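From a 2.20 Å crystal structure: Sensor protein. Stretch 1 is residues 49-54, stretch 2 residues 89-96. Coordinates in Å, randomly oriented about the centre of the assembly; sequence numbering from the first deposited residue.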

# COMPACT_ATOMS: atom_id res chain seq x y z
N SER A 49 -28.44 6.75 -16.15
CA SER A 49 -28.31 6.25 -17.51
C SER A 49 -26.94 6.60 -18.06
O SER A 49 -26.34 7.60 -17.68
CB SER A 49 -29.39 6.85 -18.39
OG SER A 49 -29.10 8.20 -18.57
N GLU A 50 -26.44 5.78 -18.98
CA GLU A 50 -25.05 5.88 -19.43
C GLU A 50 -24.93 6.97 -20.48
O GLU A 50 -23.82 7.39 -20.81
CB GLU A 50 -24.58 4.55 -20.02
CG GLU A 50 -23.27 4.01 -19.42
CD GLU A 50 -23.15 2.53 -19.70
OE1 GLU A 50 -22.85 1.73 -18.78
OE2 GLU A 50 -23.41 2.16 -20.86
N THR A 51 -26.07 7.41 -21.01
CA THR A 51 -26.11 8.42 -22.04
C THR A 51 -25.78 9.80 -21.46
O THR A 51 -24.59 10.21 -21.38
CB THR A 51 -27.50 8.36 -22.74
OG1 THR A 51 -27.64 9.44 -23.67
CG2 THR A 51 -28.68 8.37 -21.71
N ASP A 52 -26.82 10.49 -21.00
CA ASP A 52 -26.74 11.83 -20.42
C ASP A 52 -26.86 11.76 -18.88
O ASP A 52 -27.06 12.77 -18.21
CB ASP A 52 -27.86 12.69 -21.00
CG ASP A 52 -29.09 11.85 -21.37
OD1 ASP A 52 -29.33 10.84 -20.63
OD2 ASP A 52 -29.77 12.18 -22.39
N LEU A 53 -26.73 10.56 -18.33
CA LEU A 53 -26.59 10.42 -16.90
C LEU A 53 -27.81 10.92 -16.10
O LEU A 53 -27.67 11.52 -15.03
CB LEU A 53 -25.27 11.10 -16.49
CG LEU A 53 -24.07 10.17 -16.68
CD1 LEU A 53 -22.78 10.81 -16.25
CD2 LEU A 53 -24.29 8.91 -15.85
N ARG A 54 -29.00 10.63 -16.60
CA ARG A 54 -30.23 11.06 -15.96
C ARG A 54 -30.57 10.10 -14.86
O ARG A 54 -30.35 8.94 -15.02
CB ARG A 54 -31.38 11.09 -16.96
CG ARG A 54 -31.24 12.22 -17.96
CD ARG A 54 -32.36 12.30 -19.00
NE ARG A 54 -32.08 13.51 -19.76
CZ ARG A 54 -32.54 14.73 -19.48
NH1 ARG A 54 -33.42 14.94 -18.50
NH2 ARG A 54 -32.16 15.76 -20.23
N ARG A 89 -15.62 14.58 -14.04
CA ARG A 89 -14.94 13.40 -13.53
C ARG A 89 -15.79 12.12 -13.61
O ARG A 89 -15.28 11.04 -13.92
CB ARG A 89 -14.54 13.66 -12.07
CG ARG A 89 -13.27 13.00 -11.64
CD ARG A 89 -12.47 13.90 -10.65
NE ARG A 89 -13.32 14.42 -9.58
CZ ARG A 89 -13.18 15.61 -8.99
NH1 ARG A 89 -12.22 16.44 -9.34
NH2 ARG A 89 -14.03 15.97 -8.04
N LEU A 90 -17.07 12.25 -13.27
CA LEU A 90 -18.03 11.16 -13.41
C LEU A 90 -18.15 10.75 -14.88
O LEU A 90 -17.95 9.59 -15.24
CB LEU A 90 -19.38 11.60 -12.87
CG LEU A 90 -20.56 10.62 -12.90
CD1 LEU A 90 -20.27 9.31 -12.14
CD2 LEU A 90 -21.82 11.28 -12.33
N THR A 91 -18.43 11.74 -15.72
CA THR A 91 -18.54 11.50 -17.17
C THR A 91 -17.27 10.82 -17.69
O THR A 91 -17.36 9.76 -18.26
CB THR A 91 -18.90 12.77 -17.90
OG1 THR A 91 -20.16 13.26 -17.41
CG2 THR A 91 -19.05 12.52 -19.37
N HIS A 92 -16.08 11.35 -17.42
CA HIS A 92 -14.85 10.66 -17.83
C HIS A 92 -14.77 9.22 -17.31
O HIS A 92 -14.27 8.33 -18.02
CB HIS A 92 -13.57 11.41 -17.40
CG HIS A 92 -12.31 10.82 -17.96
ND1 HIS A 92 -11.38 10.15 -17.18
CD2 HIS A 92 -11.84 10.74 -19.23
CE1 HIS A 92 -10.39 9.72 -17.94
NE2 HIS A 92 -10.64 10.07 -19.19
N ALA A 93 -15.21 8.96 -16.08
CA ALA A 93 -15.10 7.62 -15.51
C ALA A 93 -15.93 6.61 -16.32
O ALA A 93 -15.49 5.50 -16.60
CB ALA A 93 -15.52 7.62 -14.05
N LEU A 94 -17.13 7.01 -16.68
CA LEU A 94 -18.01 6.16 -17.46
C LEU A 94 -17.59 6.06 -18.93
O LEU A 94 -17.11 5.02 -19.36
CB LEU A 94 -19.42 6.71 -17.40
CG LEU A 94 -20.31 6.28 -16.26
CD1 LEU A 94 -20.05 7.09 -15.13
CD2 LEU A 94 -21.73 6.56 -16.77
N HIS A 95 -17.77 7.17 -19.67
CA HIS A 95 -17.55 7.26 -21.12
C HIS A 95 -16.09 7.19 -21.57
O HIS A 95 -15.72 7.94 -22.51
CB HIS A 95 -18.09 8.62 -21.67
CG HIS A 95 -19.53 8.93 -21.37
ND1 HIS A 95 -20.19 10.00 -21.94
CD2 HIS A 95 -20.43 8.32 -20.56
CE1 HIS A 95 -21.44 10.03 -21.49
NE2 HIS A 95 -21.61 9.03 -20.65
N GLY A 96 -15.25 6.34 -20.99
CA GLY A 96 -13.84 6.31 -21.40
C GLY A 96 -12.92 5.37 -20.65
O GLY A 96 -13.31 4.80 -19.64

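A weak hydrogen bond across these two segments comes from a residue that has just left its helix, and it lands on backbone rather than on a side chain. His95 is the first residue after the helix to abandon helical phi/psi, yet its NE2 donates to the carbonyl oxygen of Glu50, with 2.8 Å between His95 NE2 and Glu50 O. The separation is short, but the N-H...acceptor angle of 123° is far from linear, so the bond is weak: proximity alone does not make a strong hydrogen bond. The next carbonyl crowds the same imidazole, Thr51 O lying 3.2 Å from His95 CE1, at the ring edge and near its plane. Although the CA-to-CB bond of His95 points sideways to the loop, its chi1 of -55° (m) and the length of the side chain bring the ring within reach of both oxygens.

Beside this polar corner, the contact illustrates a familiar principle: a loop without regular secondary structure can pack against a helix around one well-placed apolar residue. Here that residue is Leu53, which is buried and directs its CA-to-CB bond toward the helix. Its positive phi and psi (62/41) lie in the left-handed region, uncommon for a residue other than glycine. Its chi1 is near m and its chi2 at t. Both methyls approach Leu94, CD2 more closely (Leu53 CD2 to Leu94 CD2, 3.6 Å); Leu53 CD1 also lies 4.0 Å from Leu90 CG and 3.8 Å from Thr91 OG1. Leu90 and Leu94 are four residues apart, close to one helical turn, and the backbone bond from Leu94 N to Leu90 O (3.1 Å) spans that same interval. Both leucines therefore point toward the loop and offer Leu53 a continuous apolar surface.

Glu50 links the two halves of the contact. While its carbonyl oxygen accepts from His95, the aliphatic part of its side chain lies against the helix, with Glu50 CG 4.0 Å from Leu94 CD2. Its carboxylate makes no salt bridge to the helical segment.

The loop also carries bonds of its own. Ser49 N donates to Arg54 O at 3.1 Å, and Arg54 N donates to Ser49 OG, also at 3.1 Å, tying the ends of the segment together. Arg54 NE and Asp52 OD2, 3.7 Å apart, form a long salt bridge. The whole contact buries a modest 271 Å², combining leucine packing with a weak hydrogen bond from His95 NE2 to Glu50 O.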